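Local coordinates for Endonuclease/exonuclease/phosphatase domain-containing protein (PDB 3L1W) that is of unknown function but belongs to the endonuclease/exonuclease/phosphatase family and may act as a 3'-5' RNA exonuclease, at residues M1-D11 and S37-Q48. Numbering follows the deposited sequence.
With SO4 (sulfate ion), chain G.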
HETATM    1  N   MSE A   1     -14.828   5.246  -1.859  1.00 18.46           N
HETATM    2  CA  MSE A   1     -14.271   4.784  -3.123  1.00 18.82           C
HETATM    3  C   MSE A   1     -12.802   5.172  -3.190  1.00 20.25           C
HETATM    4  O   MSE A   1     -12.442   6.307  -2.869  1.00 18.59           O
HETATM    5  CB  MSE A   1     -15.025   5.401  -4.308  1.00 16.91           C
HETATM    6  CG  MSE A   1     -14.454   5.019  -5.664  1.00 16.86           C
HETATM    7 SE   MSE A   1     -15.519   5.640  -7.181  0.60 22.55          SE
HETATM    8  CE  MSE A   1     -15.455   7.546  -6.829  1.00 23.74           C
ATOM      9  N   LYS A   2     -11.958   4.231  -3.604  1.00 18.35           N
ATOM     10  CA  LYS A   2     -10.558   4.522  -3.854  1.00 15.33           C
ATOM     11  C   LYS A   2     -10.290   4.774  -5.336  1.00 15.69           C
ATOM     12  O   LYS A   2     -10.736   4.020  -6.206  1.00 17.26           O
ATOM     13  CB  LYS A   2      -9.652   3.409  -3.307  1.00 21.08           C
ATOM     14  CG  LYS A   2      -9.723   3.302  -1.788  1.00 30.69           C
ATOM     15  CD  LYS A   2      -8.538   2.557  -1.187  1.00 44.92           C
ATOM     16  CE  LYS A   2      -7.296   3.442  -1.103  1.00 49.38           C
ATOM     17  NZ  LYS A   2      -6.273   2.894  -0.152  1.00 53.63           N
ATOM     18  N   ILE A   3      -9.578   5.859  -5.602  1.00 14.88           N
ATOM     19  CA  ILE A   3      -9.282   6.291  -6.955  1.00 15.63           C
ATOM     20  C   ILE A   3      -7.814   6.669  -7.012  1.00 16.73           C
ATOM     21  O   ILE A   3      -7.209   6.996  -5.990  1.00 16.19           O
ATOM     22  CB  ILE A   3     -10.120   7.527  -7.334  1.00 18.05           C
ATOM     23  CG1 ILE A   3      -9.781   8.705  -6.400  1.00 16.60           C
ATOM     24  CG2 ILE A   3     -11.623   7.193  -7.267  1.00 15.69           C
ATOM     25  CD1 ILE A   3     -10.545   9.990  -6.682  1.00 18.16           C
ATOM     26  N   ALA A   4      -7.230   6.649  -8.202  1.00 12.93           N
ATOM     27  CA  ALA A   4      -5.807   6.980  -8.309  1.00 11.90           C
ATOM     28  C   ALA A   4      -5.482   7.562  -9.673  1.00 15.37           C
ATOM     29  O   ALA A   4      -6.252   7.427 -10.626  1.00 15.47           O
ATOM     30  CB  ALA A   4      -4.962   5.734  -8.073  1.00 14.30           C
ATOM     31  N   THR A   5      -4.328   8.211  -9.753  1.00 14.37           N
ATOM     32  CA  THR A   5      -3.777   8.627 -11.029  1.00 15.21           C
ATOM     33  C   THR A   5      -2.312   8.188 -11.056  1.00 17.18           C
ATOM     34  O   THR A   5      -1.625   8.209 -10.036  1.00 14.73           O
ATOM     35  CB  THR A   5      -3.940  10.148 -11.267  1.00 12.90           C
ATOM     36  OG1 THR A   5      -3.322  10.517 -12.509  1.00 14.13           O
ATOM     37  CG2 THR A   5      -3.312  10.960 -10.132  1.00 16.74           C
ATOM     38  N   TYR A   6      -1.837   7.766 -12.222  1.00 12.09           N
ATOM     39  CA  TYR A   6      -0.484   7.221 -12.315  1.00 11.97           C
ATOM     40  C   TYR A   6       0.058   7.476 -13.712  1.00 13.58           C
ATOM     41  O   TYR A   6      -0.467   6.948 -14.705  1.00 13.78           O
ATOM     42  CB  TYR A   6      -0.540   5.716 -12.028  1.00 13.05           C
ATOM     43  CG  TYR A   6       0.781   5.005 -11.778  1.00 12.77           C
ATOM     44  CD1 TYR A   6       1.947   5.707 -11.467  1.00 13.66           C
ATOM     45  CD2 TYR A   6       0.848   3.613 -11.827  1.00 14.69           C
ATOM     46  CE1 TYR A   6       3.139   5.034 -11.215  1.00 14.34           C
ATOM     47  CE2 TYR A   6       2.025   2.940 -11.576  1.00 13.83           C
ATOM     48  CZ  TYR A   6       3.169   3.646 -11.276  1.00 13.69           C
ATOM     49  OH  TYR A   6       4.338   2.943 -11.040  1.00 15.31           O
ATOM     50  N   ASN A   7       1.081   8.317 -13.789  1.00 13.12           N
ATOM     51  CA  ASN A   7       1.818   8.508 -15.020  1.00 12.29           C
ATOM     52  C   ASN A   7       2.859   7.405 -15.057  1.00 15.64           C
ATOM     53  O   ASN A   7       3.780   7.391 -14.227  1.00 15.23           O
ATOM     54  CB  ASN A   7       2.473   9.895 -15.029  1.00 15.66           C
ATOM     55  CG  ASN A   7       3.277  10.160 -16.290  1.00 14.99           C
ATOM     56  OD1 ASN A   7       3.913   9.265 -16.838  1.00 14.76           O
ATOM     57  ND2 ASN A   7       3.258  11.403 -16.754  1.00 16.08           N
ATOM     58  N   VAL A   8       2.700   6.475 -16.007  1.00 14.33           N
ATOM     59  CA  VAL A   8       3.497   5.249 -15.995  1.00 14.66           C
ATOM     60  C   VAL A   8       4.770   5.314 -16.814  1.00 15.79           C
ATOM     61  O   VAL A   8       5.475   4.305 -16.919  1.00 17.04           O
ATOM     62  CB  VAL A   8       2.663   4.004 -16.408  1.00 14.57           C
ATOM     63  CG1 VAL A   8       1.498   3.800 -15.438  1.00 14.63           C
ATOM     64  CG2 VAL A   8       2.185   4.114 -17.864  1.00 15.74           C
ATOM     65  N   ARG A   9       5.064   6.503 -17.358  1.00 14.53           N
ATOM     66  CA  ARG A   9       6.247   6.769 -18.197  1.00 16.91           C
ATOM     67  C   ARG A   9       6.181   6.118 -19.582  1.00 20.09           C
ATOM     68  O   ARG A   9       6.141   4.887 -19.722  1.00 17.38           O
ATOM     69  CB  ARG A   9       7.552   6.409 -17.465  1.00 15.20           C
ATOM     70  CG  ARG A   9       8.818   6.480 -18.332  1.00 16.24           C
ATOM     71  CD  ARG A   9       9.207   7.899 -18.733  1.00 16.43           C
ATOM     72  NE  ARG A   9      10.562   7.896 -19.297  1.00 19.35           N
ATOM     73  CZ  ARG A   9      11.186   8.965 -19.775  1.00 22.64           C
ATOM     74  NH1 ARG A   9      10.584  10.145 -19.768  1.00 26.51           N
ATOM     75  NH2 ARG A   9      12.425   8.850 -20.260  1.00 22.28           N
ATOM     76  N   VAL A  10       6.177   6.959 -20.606  1.00 15.17           N
ATOM     77  CA  VAL A  10       6.030   6.495 -21.978  1.00 15.25           C
ATOM     78  C   VAL A  10       7.166   5.521 -22.311  1.00 19.55           C
ATOM     79  O   VAL A  10       8.290   5.680 -21.838  1.00 20.37           O
ATOM     80  CB  VAL A  10       6.017   7.690 -22.967  1.00 19.35           C
ATOM     81  CG1 VAL A  10       7.396   8.331 -23.065  1.00 22.32           C
ATOM     82  CG2 VAL A  10       5.527   7.256 -24.342  1.00 22.73           C
ATOM     83  N   ASP A  11       6.858   4.498 -23.101  1.00 18.53           N
ATOM     84  CA  ASP A  11       7.877   3.573 -23.576  1.00 19.91           C
ATOM     85  C   ASP A  11       8.846   4.343 -24.467  1.00 23.03           C
ATOM     86  O   ASP A  11       8.445   4.902 -25.491  1.00 23.84           O
ATOM     87  CB  ASP A  11       7.208   2.442 -24.359  1.00 21.20           C
ATOM     88  CG  ASP A  11       8.170   1.324 -24.731  1.00 26.09           C
ATOM     89  OD1 ASP A  11       9.294   1.277 -24.190  1.00 22.26           O
ATOM     90  OD2 ASP A  11       7.780   0.476 -25.565  1.00 27.41           O
ATOM     91  N   SER A  37     -10.966   1.423  -7.334  1.00 13.27           N
ATOM     92  CA  SER A  37     -12.139   1.405  -8.211  1.00 14.19           C
ATOM     93  C   SER A  37     -11.771   1.836  -9.617  1.00 13.95           C
ATOM     94  O   SER A  37     -12.270   1.271 -10.601  1.00 16.34           O
ATOM     95  CB  SER A  37     -13.244   2.339  -7.701  1.00 13.84           C
ATOM     96  OG  SER A  37     -13.963   1.770  -6.626  1.00 18.30           O
ATOM     97  N   LEU A  38     -10.912   2.848  -9.720  1.00 13.01           N
ATOM     98  CA  LEU A  38     -10.505   3.343 -11.027  1.00 14.01           C
ATOM     99  C   LEU A  38      -9.169   4.056 -10.922  1.00 17.58           C
ATOM    100  O   LEU A  38      -8.802   4.539  -9.847  1.00 16.49           O
ATOM    101  CB  LEU A  38     -11.563   4.287 -11.611  1.00 17.92           C
ATOM    102  CG  LEU A  38     -11.827   5.563 -10.819  1.00 19.48           C
ATOM    103  CD1 LEU A  38     -10.939   6.686 -11.350  1.00 20.91           C
ATOM    104  CD2 LEU A  38     -13.293   5.963 -10.933  1.00 22.29           C
ATOM    105  N   CYS A  39      -8.448   4.112 -12.042  1.00 13.04           N
ATOM    106  CA  CYS A  39      -7.143   4.759 -12.081  1.00 14.77           C
ATOM    107  C   CYS A  39      -6.990   5.476 -13.409  1.00 15.61           C
ATOM    108  O   CYS A  39      -7.144   4.864 -14.467  1.00 16.93           O
ATOM    109  CB  CYS A  39      -6.022   3.713 -11.931  1.00 15.78           C
ATOM    110  SG  CYS A  39      -4.345   4.430 -11.725  1.00 19.58           S
ATOM    111  N   CYS A  40      -6.677   6.769 -13.365  1.00 14.09           N
ATOM    112  CA  CYS A  40      -6.290   7.478 -14.581  1.00 14.22           C
ATOM    113  C   CYS A  40      -4.821   7.193 -14.858  1.00 16.23           C
ATOM    114  O   CYS A  40      -3.991   7.242 -13.952  1.00 15.02           O
ATOM    115  CB  CYS A  40      -6.510   8.985 -14.425  1.00 14.43           C
ATOM    116  SG  CYS A  40      -8.261   9.459 -14.478  1.00 16.98           S
ATOM    117  N   ILE A  41      -4.511   6.885 -16.114  1.00 13.72           N
ATOM    118  CA  ILE A  41      -3.163   6.545 -16.528  1.00 12.36           C
ATOM    119  C   ILE A  41      -2.702   7.542 -17.573  1.00 13.32           C
ATOM    120  O   ILE A  41      -3.452   7.851 -18.500  1.00 14.25           O
ATOM    121  CB  ILE A  41      -3.141   5.147 -17.183  1.00 13.04           C
ATOM    122  CG1 ILE A  41      -3.506   4.062 -16.164  1.00 13.16           C
ATOM    123  CG2 ILE A  41      -1.756   4.836 -17.786  1.00 13.56           C
ATOM    124  CD1 ILE A  41      -2.466   3.904 -15.049  1.00 16.77           C
ATOM    125  N   GLN A  42      -1.477   8.051 -17.435  1.00 13.91           N
ATOM    126  CA  GLN A  42      -0.874   8.868 -18.486  1.00 16.75           C
ATOM    127  C   GLN A  42       0.346   8.185 -19.103  1.00 16.09           C
ATOM    128  O   GLN A  42       0.990   7.350 -18.462  1.00 15.15           O
ATOM    129  CB  GLN A  42      -0.463  10.256 -17.974  1.00 13.70           C
ATOM    130  CG  GLN A  42      -1.586  11.056 -17.326  1.00 14.75           C
ATOM    131  CD  GLN A  42      -1.841  10.592 -15.904  1.00 14.79           C
ATOM    132  OE1 GLN A  42      -0.901  10.307 -15.161  1.00 13.68           O
ATOM    133  NE2 GLN A  42      -3.108  10.521 -15.516  1.00 13.43           N
ATOM    134  N   GLU A  43       0.641   8.564 -20.344  1.00 16.45           N
ATOM    135  CA  GLU A  43       1.855   8.168 -21.080  1.00 17.56           C
ATOM    136  C   GLU A  43       1.884   6.699 -21.487  1.00 15.97           C
ATOM    137  O   GLU A  43       2.801   5.966 -21.133  1.00 16.42           O
ATOM    138  CB  GLU A  43       3.125   8.546 -20.310  1.00 16.76           C
ATOM    139  CG  GLU A  43       3.273  10.050 -20.098  1.00 16.04           C
ATOM    140  CD  GLU A  43       4.694  10.487 -19.775  1.00 18.56           C
ATOM    141  OE1 GLU A  43       5.639   9.744 -20.090  1.00 18.07           O
ATOM    142  OE2 GLU A  43       4.871  11.601 -19.229  1.00 17.15           O
ATOM    143  N   VAL A  44       0.874   6.273 -22.234  1.00 17.53           N
ATOM    144  CA  VAL A  44       0.841   4.905 -22.729  1.00 17.52           C
ATOM    145  C   VAL A  44       0.710   4.856 -24.250  1.00 17.43           C
ATOM    146  O   VAL A  44      -0.298   5.280 -24.823  1.00 19.17           O
ATOM    147  CB  VAL A  44      -0.275   4.072 -22.052  1.00 16.68           C
ATOM    148  CG1 VAL A  44       0.120   3.766 -20.612  1.00 15.06           C
ATOM    149  CG2 VAL A  44      -1.630   4.803 -22.102  1.00 17.84           C
ATOM    150  N   ARG A  45       1.750   4.342 -24.893  1.00 17.93           N
ATOM    151  CA  ARG A  45       1.690   4.024 -26.308  1.00 17.19           C
ATOM    152  C   ARG A  45       0.861   2.751 -26.474  1.00 19.81           C
ATOM    153  O   ARG A  45       0.512   2.097 -25.480  1.00 17.48           O
ATOM    154  CB  ARG A  45       3.109   3.866 -26.857  1.00 20.53           C
ATOM    155  CG  ARG A  45       3.883   5.190 -26.852  1.00 24.69           C
ATOM    156  CD  ARG A  45       5.282   5.058 -27.452  1.00 27.41           C
ATOM    157  NE  ARG A  45       5.230   4.461 -28.780  1.00 34.61           N
ATOM    158  CZ  ARG A  45       4.759   5.079 -29.861  1.00 54.70           C
ATOM    159  NH1 ARG A  45       4.745   4.451 -31.030  1.00 59.95           N
ATOM    160  NH2 ARG A  45       4.300   6.321 -29.776  1.00 59.45           N
ATOM    161  N   PRO A  46       0.509   2.401 -27.719  1.00 19.16           N
ATOM    162  CA  PRO A  46      -0.413   1.272 -27.901  1.00 17.04           C
ATOM    163  C   PRO A  46       0.053  -0.028 -27.259  1.00 20.13           C
ATOM    164  O   PRO A  46      -0.775  -0.770 -26.716  1.00 21.20           O
ATOM    165  CB  PRO A  46      -0.487   1.133 -29.423  1.00 19.79           C
ATOM    166  CG  PRO A  46      -0.295   2.540 -29.910  1.00 21.29           C
ATOM    167  CD  PRO A  46       0.733   3.143 -28.978  1.00 19.60           C
ATOM    168  N   ASN A  47       1.351  -0.311 -27.311  1.00 19.72           N
ATOM    169  CA  ASN A  47       1.851  -1.523 -26.677  1.00 20.42           C
ATOM    170  C   ASN A  47       1.637  -1.524 -25.166  1.00 20.99           C
ATOM    171  O   ASN A  47       1.349  -2.559 -24.569  1.00 19.39           O
ATOM    172  CB  ASN A  47       3.322  -1.765 -27.029  1.00 19.19           C
ATOM    173  CG  ASN A  47       4.246  -0.709 -26.458  1.00 23.82           C
ATOM    174  OD1 ASN A  47       3.976   0.489 -26.553  1.00 25.47           O
ATOM    175  ND2 ASN A  47       5.337  -1.150 -25.855  1.00 25.70           N
ATOM    176  N   GLN A  48       1.767  -0.356 -24.547  1.00 18.75           N
ATOM    177  CA  GLN A  48       1.551  -0.223 -23.109  1.00 16.63           C
ATOM    178  C   GLN A  48       0.070  -0.402 -22.768  1.00 18.61           C
ATOM    179  O   GLN A  48      -0.275  -1.011 -21.761  1.00 16.20           O
ATOM    180  CB  GLN A  48       2.050   1.140 -22.630  1.00 16.78           C
ATOM    181  CG  GLN A  48       3.539   1.332 -22.888  1.00 14.75           C
ATOM    182  CD  GLN A  48       4.019   2.722 -22.503  1.00 16.63           C
ATOM    183  OE1 GLN A  48       4.016   3.636 -23.327  1.00 18.22           O
ATOM    184  NE2 GLN A  48       4.435   2.886 -21.247  1.00 18.52           N
TER
HETATM  185  S   SO4 G 258     -12.510   0.596  -3.506  0.90 31.00           S
HETATM  186  O1  SO4 G 258     -11.289  -0.002  -4.052  0.90 31.69           O
HETATM  187  O2  SO4 G 258     -13.564  -0.412  -3.541  0.90 31.10           O
HETATM  188  O3  SO4 G 258     -12.276   1.015  -2.129  0.90 31.63           O
HETATM  189  O4  SO4 G 258     -12.912   1.740  -4.322  0.90 23.44           O
HETATM  190  O   HOH W   1      -0.595  11.072 -12.565  1.00 16.43           O
HETATM  191  O   HOH W   2       7.934  11.024 -19.974  1.00 23.19           O
HETATM  192  O   HOH W   3       6.013   1.831 -27.965  1.00 33.92           O
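Thr5 beside Cys40 and Tyr6 beside Ile41 mark the middle of two parallel strands, 2-7 and 38-44, whose directions differ by 12°. Helix 20-34 links them in a beta-alpha-beta unit, and strand 245-251 flanks 2-7 on its other edge, within one of the two sheets of this DNase I-like fold. The backbone ladder alternates as parallel pairing requires: Ala4 N donates to Leu38 O, Cys40 N to Ala4 O, Tyr6 N to Cys40 O and Gln42 N to Tyr6 O, before Val8 N reaches Gln42 O.

Apolar packing lies largely on the helix 20-34 side. There Ile41 CD1 touches Tyr6 CB (4.0 Å), and Val8 CG1 sits over one face of the Tyr6 ring, offset toward its rim. Val8 CG2 presses on Val44 CG1 at a tight 3.5 Å.

Polar side chains gather from the middle of the strands to their C-terminal ends, on the face turned to the second sheet. Gln42, bent at chi2 (79°), brings NE2 back to Thr5 OG1 (3.0 Å), while water 1 joins the same hydroxyl to OE1; NE2 also binds Asn130. Asn7 OD1 closes an Asx turn onto Arg9 N, leaving ND2 to meet Glu43 OE2 from above the carboxylate plane (3.0 Å) and to bond Asp166. The other carboxylate oxygen, Glu43 OE1, takes Val10 N through its anti lone pair.

Beyond the strands, the loop is tied to the start of helix 46-55. Asn47 ND2 bonds Asp11 OD2 (2.9 Å), and Gln48 NE2 donates to Arg9 O. With its chain extended beyond CG (chi2 176°), Gln48 presents OE1 to Asp11 N (3.0 Å) and Arg45 N (2.8 Å), which approach from opposite faces of the amide plane.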